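Side-chain contacts in forkhead-associated 1 (Saccharomyces cerevisiae, PDB 6C4U), which is an engineered phosphothreonine-binding domain that binds a phosphopeptide of the human transcription factor c-Myc: residues Q62-E67 and N91-L96; G69-N74 and L115-N120; R7-S10 and P16-D19; E101-T106 and G110-L115; P44-H49 and S57-Q62. All coordinates share one frame; numbering follows the deposited sequence.

Interaction 1. Residues Q62-E67 and N91-L96; sequences QILLGE and NSYQLL
In the mixed sheet of the FHA beta sandwich, strands 61-66 and 94-96 lie on either side of strand 71-75, and Ile63 and Leu64 reach past that middle strand to Leu96 and Tyr93. With one strand between them, the two backbones stand far apart, the CA atoms of Ile63 and Leu96 lying 8.8 Å from each other, and the contact is made by apolar side chains alone. Each sheet face carries one pair. On the face turned to the sandwich interior, Ile63 and Leu96 cross at about a right angle. Leu96 is extended at its second torsion (CD1 anti to CA, chi2 173°), which carries its CD1 away from its own strand and against three carbons of Ile63: CG2 lies 4.0 Å from that methyl, and both CG1 and CD1 are close behind. Leu71, from the strand between, touches both residues. Leu64 and Tyr93 meet on the other face, nearer the surface. With CD1 of Leu64 turned aside (chi2 54°), CD2 is the branch roughly anti to CA and reaches the ring of Tyr93, which swings in from a CB that does not itself point at the partner strand. The ring also packs on Asn74 of the middle strand. The methyl CD2 of Leu64 comes obliquely to the CD1-CE1 bond of the ring, 3.8 Å from CE1 of Tyr93 and equally close to its CD1.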
# COMPACT_ATOMS: atom_id res chain seq x y z
N GLN F 62 -2.53 -0.12 -4.58
CA GLN F 62 -1.20 -0.62 -4.84
C GLN F 62 -0.20 0.38 -4.32
O GLN F 62 -0.50 1.58 -4.25
CB GLN F 62 -0.94 -0.80 -6.34
CG GLN F 62 -2.09 -1.42 -7.13
CD GLN F 62 -1.73 -1.80 -8.52
OE1 GLN F 62 -1.47 -2.96 -8.78
NE2 GLN F 62 -1.82 -0.85 -9.43
N ILE F 63 0.98 -0.12 -3.98
CA ILE F 63 2.10 0.72 -3.63
C ILE F 63 3.17 0.42 -4.66
O ILE F 63 3.46 -0.74 -4.94
CB ILE F 63 2.57 0.49 -2.18
CG1 ILE F 63 1.48 1.00 -1.23
CG2 ILE F 63 3.90 1.18 -1.91
CD1 ILE F 63 1.74 0.76 0.23
N LEU F 64 3.72 1.47 -5.25
CA LEU F 64 4.68 1.33 -6.33
C LEU F 64 6.03 1.83 -5.88
O LEU F 64 6.14 2.90 -5.31
CB LEU F 64 4.23 2.16 -7.52
CG LEU F 64 3.11 1.64 -8.40
CD1 LEU F 64 1.84 1.30 -7.66
CD2 LEU F 64 2.89 2.70 -9.48
N LEU F 65 7.07 1.06 -6.19
CA LEU F 65 8.44 1.51 -5.97
C LEU F 65 8.92 2.22 -7.22
O LEU F 65 9.09 1.60 -8.25
CB LEU F 65 9.36 0.33 -5.63
CG LEU F 65 10.84 0.68 -5.44
CD1 LEU F 65 11.09 1.77 -4.43
CD2 LEU F 65 11.60 -0.54 -4.96
N GLY F 66 9.14 3.53 -7.11
CA GLY F 66 9.68 4.37 -8.18
C GLY F 66 11.17 4.18 -8.43
O GLY F 66 11.87 3.54 -7.65
N GLU F 67 11.63 4.75 -9.55
CA GLU F 67 13.05 4.78 -9.92
C GLU F 67 13.89 5.52 -8.87
O GLU F 67 14.97 5.09 -8.50
CB GLU F 67 13.21 5.43 -11.30
CG GLU F 67 14.56 5.23 -11.98
CD GLU F 67 14.52 5.42 -13.47
OE1 GLU F 67 13.56 6.04 -13.98
OE2 GLU F 67 15.47 4.97 -14.13
N ASN F 91 -7.30 6.07 -9.30
CA ASN F 91 -6.34 5.89 -10.39
C ASN F 91 -5.30 7.01 -10.52
O ASN F 91 -4.80 7.26 -11.60
CB ASN F 91 -7.10 5.62 -11.69
CG ASN F 91 -7.73 4.24 -11.70
OD1 ASN F 91 -8.96 4.09 -11.71
ND2 ASN F 91 -6.86 3.21 -11.67
N SER F 92 -4.97 7.65 -9.40
CA SER F 92 -3.89 8.65 -9.33
C SER F 92 -2.68 8.02 -8.66
O SER F 92 -2.75 6.90 -8.14
CB SER F 92 -4.33 9.85 -8.52
OG SER F 92 -4.49 9.48 -7.15
N TYR F 93 -1.57 8.75 -8.65
CA TYR F 93 -0.32 8.24 -8.11
C TYR F 93 0.24 9.22 -7.08
O TYR F 93 0.93 10.17 -7.43
CB TYR F 93 0.67 7.90 -9.27
CG TYR F 93 0.10 6.82 -10.18
CD1 TYR F 93 0.25 5.47 -9.87
CD2 TYR F 93 -0.68 7.14 -11.28
CE1 TYR F 93 -0.28 4.47 -10.66
CE2 TYR F 93 -1.27 6.15 -12.06
CZ TYR F 93 -1.06 4.80 -11.76
OH TYR F 93 -1.63 3.81 -12.54
N GLN F 94 -0.08 9.01 -5.80
CA GLN F 94 0.30 9.94 -4.71
C GLN F 94 1.58 9.51 -4.00
O GLN F 94 1.74 8.33 -3.68
CB GLN F 94 -0.82 10.04 -3.67
CG GLN F 94 -2.21 10.30 -4.23
CD GLN F 94 -2.39 11.66 -4.85
OE1 GLN F 94 -1.45 12.44 -4.97
NE2 GLN F 94 -3.64 11.97 -5.24
N LEU F 95 2.46 10.48 -3.72
CA LEU F 95 3.74 10.21 -3.04
C LEU F 95 3.51 9.83 -1.58
O LEU F 95 2.77 10.51 -0.87
CB LEU F 95 4.62 11.46 -3.06
CG LEU F 95 6.10 11.19 -2.68
CD1 LEU F 95 6.90 10.59 -3.85
CD2 LEU F 95 6.75 12.47 -2.18
N LEU F 96 4.15 8.75 -1.14
CA LEU F 96 4.10 8.33 0.26
C LEU F 96 5.31 8.88 1.00
O LEU F 96 6.45 8.65 0.61
CB LEU F 96 4.08 6.81 0.40
CG LEU F 96 2.80 6.13 -0.05
CD1 LEU F 96 2.99 4.63 -0.02
CD2 LEU F 96 1.65 6.51 0.84

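Interaction 2. Residues G69-N74 and L115-N120; sequences GNLLLN and LVIFIN
Strands 71-75 and 112-119 belong to different sheets of the FHA sandwich, and where Leu71 faces Ile119 their CA atoms are 8.7 Å apart, a spacing bridged by side chains and not by backbone bonds. Leu71 points across the gap and does the touching with one methyl. With CG anti to its carbonyl carbon (chi1 -58°) and CD1 anti to CA (chi2 172°), the chain is stretched out and CD1 becomes its leading atom. Ile119 reaches back, and the two meet tip to tip: CD1 of Leu71 is 4.0 Å from CG1 of Ile119 and 4.2 Å from its CD1. The branch methyl CG2 of Ile117, two residues earlier on the same face, approaches this leucine methyl more loosely, at 4.4 Å from Leu71 CD1. One methyl is thus set against two isoleucines of the opposing strand. The surroundings are equally apolar: Leu65 of strand 61-66 touches Leu71 within its own sheet, and Val5 and Phe6 of strand 4-10 meet it from the facing one. Just beyond Ile119, Asn120, at the N-cap of helix 121-125, bonds Lys122 N through OD1 where the strand gives way to the helix.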
# COMPACT_ATOMS: atom_id res chain seq x y z
N GLY F 69 13.58 5.57 -5.77
CA GLY F 69 13.57 4.88 -4.48
C GLY F 69 12.37 5.24 -3.60
O GLY F 69 12.26 4.74 -2.49
N ASN F 70 11.45 6.08 -4.10
CA ASN F 70 10.26 6.50 -3.34
C ASN F 70 9.05 5.65 -3.69
O ASN F 70 9.03 4.91 -4.66
CB ASN F 70 9.91 7.97 -3.63
CG ASN F 70 10.92 8.94 -3.07
OD1 ASN F 70 11.66 8.64 -2.12
ND2 ASN F 70 10.94 10.14 -3.63
N LEU F 71 8.02 5.78 -2.86
CA LEU F 71 6.84 4.94 -2.94
C LEU F 71 5.66 5.78 -3.36
O LEU F 71 5.54 6.93 -2.97
CB LEU F 71 6.59 4.29 -1.59
CG LEU F 71 7.74 3.44 -1.04
CD1 LEU F 71 7.49 2.97 0.37
CD2 LEU F 71 8.06 2.28 -1.99
N LEU F 72 4.77 5.19 -4.13
CA LEU F 72 3.57 5.84 -4.61
C LEU F 72 2.35 5.00 -4.29
O LEU F 72 2.43 3.77 -4.33
CB LEU F 72 3.66 6.03 -6.12
CG LEU F 72 4.75 6.97 -6.59
CD1 LEU F 72 4.98 6.72 -8.07
CD2 LEU F 72 4.39 8.43 -6.37
N LEU F 73 1.24 5.67 -4.03
CA LEU F 73 -0.02 5.02 -3.69
C LEU F 73 -1.07 5.19 -4.82
O LEU F 73 -1.44 6.32 -5.16
CB LEU F 73 -0.54 5.59 -2.37
CG LEU F 73 -1.99 5.26 -2.00
CD1 LEU F 73 -2.16 3.79 -1.69
CD2 LEU F 73 -2.45 6.06 -0.82
N ASN F 74 -1.55 4.06 -5.35
CA ASN F 74 -2.53 4.03 -6.45
C ASN F 74 -3.86 3.51 -5.87
O ASN F 74 -3.96 2.31 -5.59
CB ASN F 74 -1.98 3.12 -7.61
CG ASN F 74 -2.78 3.22 -8.93
OD1 ASN F 74 -2.81 2.28 -9.75
ND2 ASN F 74 -3.40 4.38 -9.16
N LEU F 115 -3.59 1.53 8.27
CA LEU F 115 -2.24 0.99 8.11
C LEU F 115 -1.26 2.15 8.10
O LEU F 115 -1.59 3.24 7.63
CB LEU F 115 -2.11 0.25 6.80
CG LEU F 115 -3.18 -0.76 6.43
CD1 LEU F 115 -2.75 -1.43 5.09
CD2 LEU F 115 -3.49 -1.75 7.54
N VAL F 116 -0.06 1.92 8.61
CA VAL F 116 0.94 2.97 8.67
C VAL F 116 2.22 2.52 7.99
O VAL F 116 2.70 1.40 8.25
CB VAL F 116 1.22 3.39 10.13
CG1 VAL F 116 2.32 4.43 10.21
CG2 VAL F 116 -0.06 3.97 10.74
N ILE F 117 2.76 3.39 7.14
CA ILE F 117 3.93 3.05 6.34
C ILE F 117 5.15 3.55 7.06
O ILE F 117 5.18 4.73 7.47
CB ILE F 117 3.89 3.70 4.93
CG1 ILE F 117 2.55 3.44 4.23
CG2 ILE F 117 5.03 3.20 4.05
CD1 ILE F 117 2.16 1.99 4.17
N PHE F 118 6.13 2.65 7.20
CA PHE F 118 7.40 3.01 7.80
C PHE F 118 8.42 2.67 6.73
O PHE F 118 8.54 1.51 6.31
CB PHE F 118 7.62 2.32 9.13
CG PHE F 118 8.99 2.48 9.68
CD1 PHE F 118 9.57 3.74 9.96
CD2 PHE F 118 9.71 1.37 9.98
CE1 PHE F 118 10.82 3.83 10.50
CE2 PHE F 118 11.00 1.46 10.55
CZ PHE F 118 11.55 2.70 10.79
N ILE F 119 9.09 3.69 6.22
CA ILE F 119 9.90 3.60 5.04
C ILE F 119 11.35 3.46 5.50
O ILE F 119 11.88 4.31 6.20
CB ILE F 119 9.76 4.80 4.12
CG1 ILE F 119 8.26 4.97 3.75
CG2 ILE F 119 10.62 4.64 2.87
CD1 ILE F 119 7.85 6.24 2.91
N ASN F 120 11.99 2.36 5.08
CA ASN F 120 13.38 2.10 5.41
C ASN F 120 14.29 3.01 4.57
O ASN F 120 14.48 2.76 3.37
CB ASN F 120 13.72 0.63 5.17
CG ASN F 120 15.21 0.32 5.36
OD1 ASN F 120 15.98 1.17 5.83
ND2 ASN F 120 15.63 -0.88 4.98

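Interaction 3. Residues R7-S10 and P16-D19; sequences RVIS and PIRD
Arg7 and Asp19 are paired across the antiparallel beta hairpin of strands 4-10 and 18-21, at the edge of one sheet of the FHA sandwich. They form a non-hydrogen-bonded pair, and their side chains run side by side on the face they share. Following Arg7 outward, CB and CG pass close along the aspartate, with 3.2 Å between Arg7 CG and Asp19 OD1, and CG meets CG2 of Ile17 as well. CD rests against the same Ile17 methyl, with 4.0 Å between Arg7 CD and Ile17 CG2. The chain then bends (chi3 -75°), turning the guanidinium toward the carboxylate beside it. NE of Arg7 donates to Asp19, whose OD1 accepts through its syn lone pair, in a bond tilted from the guanidinium plane and modelled doubtfully short; NH2 takes OD2. This is a side-on salt bridge with one nitrogen to each oxygen, yet not a coplanar one: the guanidinium and carboxylate planes are 51° apart. Beside it, Val8 and Arg18 make the hydrogen-bonded pair. Val8 N gives to Arg18 O at 2.8 Å, and Arg18 N returns a bond to Val8 O at 3.0 Å. The side chain of Val8 lies on the opposite face, packed on Leu115 and Ile117 of strand 112-119. Toward the turn, Ile9 and Ile17 touch lightly through their CG1 atoms. The outermost link of the salt bridge, Arg7 NH2 to Asp19 OD2, is 3.1 Å long, with an angle of 157° at the hydrogen.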
# COMPACT_ATOMS: atom_id res chain seq x y z
N ARG F 7 7.69 -1.03 5.61
CA ARG F 7 7.02 -1.88 6.57
C ARG F 7 5.64 -1.30 6.86
O ARG F 7 5.47 -0.09 6.92
CB ARG F 7 7.87 -1.93 7.82
CG ARG F 7 7.20 -2.52 9.04
CD ARG F 7 8.19 -2.55 10.23
NE ARG F 7 9.21 -3.59 10.10
CZ ARG F 7 10.53 -3.45 10.35
NH1 ARG F 7 11.05 -2.27 10.66
NH2 ARG F 7 11.32 -4.49 10.19
N VAL F 8 4.69 -2.20 7.07
CA VAL F 8 3.28 -1.82 7.20
C VAL F 8 2.73 -2.35 8.50
O VAL F 8 2.74 -3.55 8.77
CB VAL F 8 2.43 -2.39 6.04
CG1 VAL F 8 0.98 -2.15 6.24
CG2 VAL F 8 2.85 -1.76 4.74
N ILE F 9 2.26 -1.42 9.32
CA ILE F 9 1.84 -1.68 10.69
C ILE F 9 0.38 -1.33 10.83
O ILE F 9 -0.05 -0.24 10.44
CB ILE F 9 2.67 -0.74 11.60
CG1 ILE F 9 4.15 -0.94 11.32
CG2 ILE F 9 2.40 -0.98 13.04
CD1 ILE F 9 4.99 0.13 11.95
N SER F 10 -0.40 -2.21 11.49
CA SER F 10 -1.81 -1.97 11.76
C SER F 10 -1.97 -1.29 13.12
O SER F 10 -1.34 -1.74 14.08
CB SER F 10 -2.52 -3.28 11.79
OG SER F 10 -3.94 -3.18 11.90
N PRO F 16 -0.97 -8.44 11.95
CA PRO F 16 0.43 -8.09 12.22
C PRO F 16 1.36 -7.46 11.12
O PRO F 16 1.31 -7.62 9.84
CB PRO F 16 1.07 -9.41 12.65
CG PRO F 16 -0.03 -10.47 12.42
CD PRO F 16 -1.10 -9.84 11.59
N ILE F 17 2.28 -6.77 11.69
CA ILE F 17 3.37 -6.15 10.95
C ILE F 17 3.73 -7.00 9.73
O ILE F 17 3.82 -8.25 9.82
CB ILE F 17 4.53 -6.04 11.87
CG1 ILE F 17 4.28 -4.92 12.90
CG2 ILE F 17 5.85 -5.63 11.13
CD1 ILE F 17 5.15 -5.02 14.14
N ARG F 18 3.90 -6.32 8.59
CA ARG F 18 4.42 -6.93 7.37
C ARG F 18 5.51 -6.11 6.72
O ARG F 18 5.38 -4.89 6.61
CB ARG F 18 3.33 -7.16 6.35
CG ARG F 18 2.51 -8.40 6.44
CD ARG F 18 3.28 -9.70 6.14
NE ARG F 18 2.46 -10.82 6.54
CZ ARG F 18 2.45 -11.42 7.74
NH1 ARG F 18 3.23 -11.01 8.74
NH2 ARG F 18 1.62 -12.44 7.95
N ASP F 19 6.62 -6.79 6.44
CA ASP F 19 7.79 -6.20 5.81
C ASP F 19 7.78 -6.54 4.35
O ASP F 19 7.41 -7.68 3.95
CB ASP F 19 9.01 -6.86 6.49
CG ASP F 19 9.34 -6.26 7.84
OD1 ASP F 19 8.74 -5.18 8.18
OD2 ASP F 19 10.21 -6.84 8.52

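Interaction 4. Residues E101-T106 and G110-L115; sequences EITVRT and GTILSL
This is an antiparallel beta hairpin, strands 101-105 and 112-119 joined by a short turn, in the six-stranded sheet of the FHA sandwich. Ile102 with Leu115 and Val104 with Leu113 are hydrogen-bonded pairs, each closed by two backbone bonds, and all four side chains lie on the buried face. There Val104 and Leu113 run alongside one another, CG2 of Val104 meeting CB of Leu113 at 3.8 Å, while Ile102 and Leu115 both reach Phe61 of the other sheet. On the reverse face Thr103 crosses Ile112, its CG2 lying 3.8 Å from the CD1 of that isoleucine. Arg105 rises from this same face and packs on an apolar side chain of the bound peptide. Polar side chains join the strands at both ends. Glu101 has CG anti to its backbone N (chi1 -171°) and stays extended beyond it, which lays its carboxylate beside Ser114. The serine hydroxyl donates to Glu101 OE2, with OG and OE2 2.7 Å apart; it comes in on the anti side, 25° out of the carboxylate plane. At the turn, Thr106 OG1 donates to Thr111 OG1 over 3.1 Å, and Thr111 is in turn bonded to OD2 of Asp107. Thr106 N makes a weak bond to Thr111 O. The buried Ser114 hydroxyl is therefore satisfied by a carboxylate, probably charged, and the threonine pair ends on another carboxylate, so that the polar relay at the turn runs from Thr106 through Thr111 to Asp107.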
# COMPACT_ATOMS: atom_id res chain seq x y z
N GLU F 101 -0.41 7.44 6.87
CA GLU F 101 -1.48 6.56 7.33
C GLU F 101 -2.51 6.31 6.21
O GLU F 101 -3.26 7.21 5.82
CB GLU F 101 -2.16 7.15 8.57
CG GLU F 101 -3.16 6.23 9.27
CD GLU F 101 -3.83 6.90 10.48
OE1 GLU F 101 -3.81 8.16 10.63
OE2 GLU F 101 -4.39 6.21 11.34
N ILE F 102 -2.54 5.08 5.74
CA ILE F 102 -3.47 4.63 4.70
C ILE F 102 -4.68 4.02 5.38
O ILE F 102 -4.54 3.16 6.23
CB ILE F 102 -2.77 3.61 3.76
CG1 ILE F 102 -1.52 4.26 3.13
CG2 ILE F 102 -3.68 3.21 2.62
CD1 ILE F 102 -0.71 3.36 2.24
N THR F 103 -5.87 4.47 4.99
CA THR F 103 -7.12 4.11 5.68
C THR F 103 -8.17 3.68 4.68
O THR F 103 -8.32 4.33 3.65
CB THR F 103 -7.70 5.32 6.45
OG1 THR F 103 -6.74 6.40 6.51
CG2 THR F 103 -8.10 4.92 7.82
N VAL F 104 -8.91 2.61 4.98
CA VAL F 104 -10.01 2.15 4.10
C VAL F 104 -11.26 1.93 4.95
O VAL F 104 -11.17 1.72 6.13
CB VAL F 104 -9.63 0.87 3.32
CG1 VAL F 104 -8.38 1.10 2.51
CG2 VAL F 104 -9.43 -0.33 4.24
N ARG F 105 -12.43 1.94 4.34
CA ARG F 105 -13.67 1.73 5.10
C ARG F 105 -14.06 0.26 5.11
O ARG F 105 -13.79 -0.48 4.13
CB ARG F 105 -14.79 2.53 4.49
CG ARG F 105 -14.57 4.04 4.59
CD ARG F 105 -15.06 4.82 3.37
NE ARG F 105 -16.52 4.75 3.21
CZ ARG F 105 -17.19 4.90 2.07
NH1 ARG F 105 -16.56 5.16 0.92
NH2 ARG F 105 -18.51 4.77 2.07
N THR F 106 -14.64 -0.17 6.23
CA THR F 106 -15.00 -1.58 6.50
C THR F 106 -16.51 -1.74 6.70
O THR F 106 -17.13 -2.68 6.17
CB THR F 106 -14.27 -2.07 7.76
OG1 THR F 106 -14.06 -0.96 8.65
CG2 THR F 106 -12.89 -2.65 7.40
N GLY F 110 -18.99 3.43 9.51
CA GLY F 110 -17.85 4.34 9.47
C GLY F 110 -16.76 3.88 10.40
O GLY F 110 -16.00 4.70 10.92
N THR F 111 -16.68 2.57 10.64
CA THR F 111 -15.46 1.97 11.17
C THR F 111 -14.49 1.81 9.99
O THR F 111 -14.86 1.90 8.81
CB THR F 111 -15.68 0.63 11.92
OG1 THR F 111 -15.98 -0.41 11.00
CG2 THR F 111 -16.79 0.74 12.98
N ILE F 112 -13.25 1.56 10.34
CA ILE F 112 -12.11 1.77 9.45
C ILE F 112 -11.06 0.69 9.67
O ILE F 112 -10.96 0.09 10.74
CB ILE F 112 -11.51 3.21 9.60
CG1 ILE F 112 -10.67 3.42 10.90
CG2 ILE F 112 -12.59 4.26 9.33
CD1 ILE F 112 -10.09 4.79 11.04
N LEU F 113 -10.24 0.46 8.64
CA LEU F 113 -8.99 -0.28 8.78
C LEU F 113 -7.86 0.72 8.45
O LEU F 113 -7.98 1.54 7.53
CB LEU F 113 -9.01 -1.46 7.85
CG LEU F 113 -7.71 -2.31 7.75
CD1 LEU F 113 -7.01 -2.65 9.06
CD2 LEU F 113 -8.01 -3.60 6.98
N SER F 114 -6.80 0.69 9.26
CA SER F 114 -5.80 1.76 9.22
C SER F 114 -4.41 1.18 9.27
O SER F 114 -4.09 0.39 10.18
CB SER F 114 -6.00 2.70 10.39
OG SER F 114 -5.27 3.90 10.21
N LEU F 115 -3.59 1.53 8.27
CA LEU F 115 -2.24 0.99 8.11
C LEU F 115 -1.26 2.15 8.10
O LEU F 115 -1.59 3.24 7.63
CB LEU F 115 -2.11 0.25 6.80
CG LEU F 115 -3.18 -0.76 6.43
CD1 LEU F 115 -2.75 -1.43 5.09
CD2 LEU F 115 -3.49 -1.75 7.54

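Interaction 5. Residues P44-H49 and S57-Q62; sequences PACDYH and SNKHFQ
Cys46 sets its sulfur against the backbone where Asn58 joins Lys59, in the loop region of the FHA domain that receives the bound peptide. CB of Cys46 is directed at the facing loop and, with SG anti to the carbonyl carbon (chi1 -64°), SG lies 3.2 Å from the carbonyl O of Asn58 and 4.0 Å from CG of Lys59. The lysine meets the sulfur with CG and then bends at chi2. Its NZ remains 6.4 Å from OD2 of Asp47, too far for a salt bridge. Cys46 and Lys59 both touch Thr39 of strand 34-41, so the two loops also meet through that strand. The stretch Ser57-Asn58-Lys59-His60 fits the Ser-X-X-His motif of FHA domains. Ser57 OG and Asn58 N bond to a modified side chain of the peptide, consistent with the phosphothreonine. At the end of the motif, His60 and Phe61 both face Phe40 in a classic beta bulge. The imidazole of His60 is held at both nitrogens, NE2 by Gly80 O and ND1 by the backbone of Ser57, which would hold the turn that meets the peptide. That Ser57 N to His60 ND1 bond is 3.0 Å long and lies within 10° of the ring plane.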
# COMPACT_ATOMS: atom_id res chain seq x y z
N PRO F 44 -6.96 -12.69 -1.19
CA PRO F 44 -5.69 -13.13 -0.59
C PRO F 44 -4.56 -13.39 -1.59
O PRO F 44 -3.43 -13.66 -1.16
CB PRO F 44 -6.06 -14.42 0.12
CG PRO F 44 -7.23 -14.93 -0.64
CD PRO F 44 -8.01 -13.71 -1.02
N ALA F 45 -4.86 -13.36 -2.89
CA ALA F 45 -3.83 -13.32 -3.93
C ALA F 45 -2.93 -12.10 -3.81
O ALA F 45 -1.80 -12.16 -4.29
CB ALA F 45 -4.47 -13.32 -5.31
N CYS F 46 -3.46 -11.02 -3.22
CA CYS F 46 -2.69 -9.79 -3.01
C CYS F 46 -1.45 -10.01 -2.18
O CYS F 46 -1.29 -11.04 -1.53
CB CYS F 46 -3.56 -8.73 -2.33
SG CYS F 46 -4.99 -8.16 -3.29
N ASP F 47 -0.54 -9.04 -2.22
CA ASP F 47 0.66 -9.11 -1.40
C ASP F 47 0.32 -8.93 0.09
O ASP F 47 0.93 -9.57 0.94
CB ASP F 47 1.67 -8.06 -1.86
CG ASP F 47 2.19 -8.35 -3.25
OD1 ASP F 47 3.13 -9.17 -3.37
OD2 ASP F 47 1.69 -7.73 -4.21
N TYR F 48 -0.65 -8.07 0.39
CA TYR F 48 -1.13 -7.84 1.76
C TYR F 48 -2.61 -8.10 1.77
O TYR F 48 -3.37 -7.43 1.07
CB TYR F 48 -0.89 -6.39 2.16
CG TYR F 48 -1.02 -6.09 3.64
CD1 TYR F 48 0.01 -6.37 4.52
CD2 TYR F 48 -2.15 -5.45 4.15
CE1 TYR F 48 -0.11 -6.06 5.89
CE2 TYR F 48 -2.25 -5.10 5.48
CZ TYR F 48 -1.26 -5.45 6.36
OH TYR F 48 -1.32 -5.12 7.69
N HIS F 49 -3.04 -9.07 2.57
CA HIS F 49 -4.46 -9.37 2.66
C HIS F 49 -5.07 -8.41 3.67
O HIS F 49 -4.74 -8.45 4.85
CB HIS F 49 -4.66 -10.82 3.08
CG HIS F 49 -6.08 -11.27 3.00
ND1 HIS F 49 -6.67 -12.04 3.97
CD2 HIS F 49 -7.03 -11.03 2.07
CE1 HIS F 49 -7.93 -12.27 3.63
NE2 HIS F 49 -8.17 -11.67 2.48
N SER F 57 -12.42 -3.61 -1.71
CA SER F 57 -12.20 -4.16 -3.05
C SER F 57 -11.16 -5.29 -3.06
O SER F 57 -10.24 -5.30 -2.24
CB SER F 57 -11.81 -3.03 -4.02
OG SER F 57 -12.74 -1.95 -3.94
N ASN F 58 -11.34 -6.25 -3.97
CA ASN F 58 -10.44 -7.40 -4.10
C ASN F 58 -9.01 -6.99 -4.32
O ASN F 58 -8.09 -7.57 -3.73
CB ASN F 58 -10.87 -8.30 -5.26
CG ASN F 58 -12.06 -9.15 -4.90
OD1 ASN F 58 -11.91 -10.23 -4.32
ND2 ASN F 58 -13.25 -8.64 -5.22
N LYS F 59 -8.84 -6.01 -5.20
CA LYS F 59 -7.58 -5.29 -5.32
C LYS F 59 -7.96 -3.84 -5.07
O LYS F 59 -8.61 -3.19 -5.90
CB LYS F 59 -6.91 -5.50 -6.68
CG LYS F 59 -6.32 -6.89 -6.87
CD LYS F 59 -5.03 -7.08 -7.64
CE LYS F 59 -4.82 -8.60 -7.78
NZ LYS F 59 -3.42 -9.17 -7.74
N HIS F 60 -7.56 -3.35 -3.90
CA HIS F 60 -8.03 -2.08 -3.37
C HIS F 60 -7.05 -0.93 -3.61
O HIS F 60 -7.46 0.15 -4.01
CB HIS F 60 -8.32 -2.23 -1.88
CG HIS F 60 -9.19 -1.14 -1.35
ND1 HIS F 60 -10.52 -1.32 -1.06
CD2 HIS F 60 -8.92 0.16 -1.09
CE1 HIS F 60 -11.03 -0.18 -0.63
NE2 HIS F 60 -10.08 0.74 -0.64
N PHE F 61 -5.78 -1.15 -3.33
CA PHE F 61 -4.77 -0.15 -3.69
C PHE F 61 -3.43 -0.83 -3.92
O PHE F 61 -3.26 -1.99 -3.55
CB PHE F 61 -4.68 0.99 -2.64
CG PHE F 61 -4.22 0.56 -1.27
CD1 PHE F 61 -5.15 0.14 -0.32
CD2 PHE F 61 -2.87 0.59 -0.91
CE1 PHE F 61 -4.73 -0.29 0.94
CE2 PHE F 61 -2.46 0.19 0.35
CZ PHE F 61 -3.38 -0.25 1.27
N GLN F 62 -2.53 -0.12 -4.58
CA GLN F 62 -1.20 -0.62 -4.84
C GLN F 62 -0.20 0.38 -4.32
O GLN F 62 -0.50 1.58 -4.25
CB GLN F 62 -0.94 -0.80 -6.34
CG GLN F 62 -2.09 -1.42 -7.13
CD GLN F 62 -1.73 -1.80 -8.52
OE1 GLN F 62 -1.47 -2.96 -8.78
NE2 GLN F 62 -1.82 -0.85 -9.43

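In the fold
Interactions 1 and 2 share the mixed sheet, their centres 8 Å apart, and are stitched together by Asn74, whose ND2 bonds Ser92 O. Interactions 2 and 4 share strand 112-119, and strand 4-10 of interaction 3 is its neighbour, Phe118 O lying 2.8 Å from Arg7 N, a probable hydrogen bond. Ile102 CD1 lies 3.7 Å from Ile117 CD1 in its own sheet and 4.1 Å from Ile63 CD1 of the facing one. Interaction 5 holds the phosphorylated side chain, its centre about 14 Å from those of interactions 3 and 4. Tyr48 packs on Arg18 and Leu115, and His60 on Val104, joining interaction 5 to both hairpins; interaction 4 also meets the peptide through Arg105.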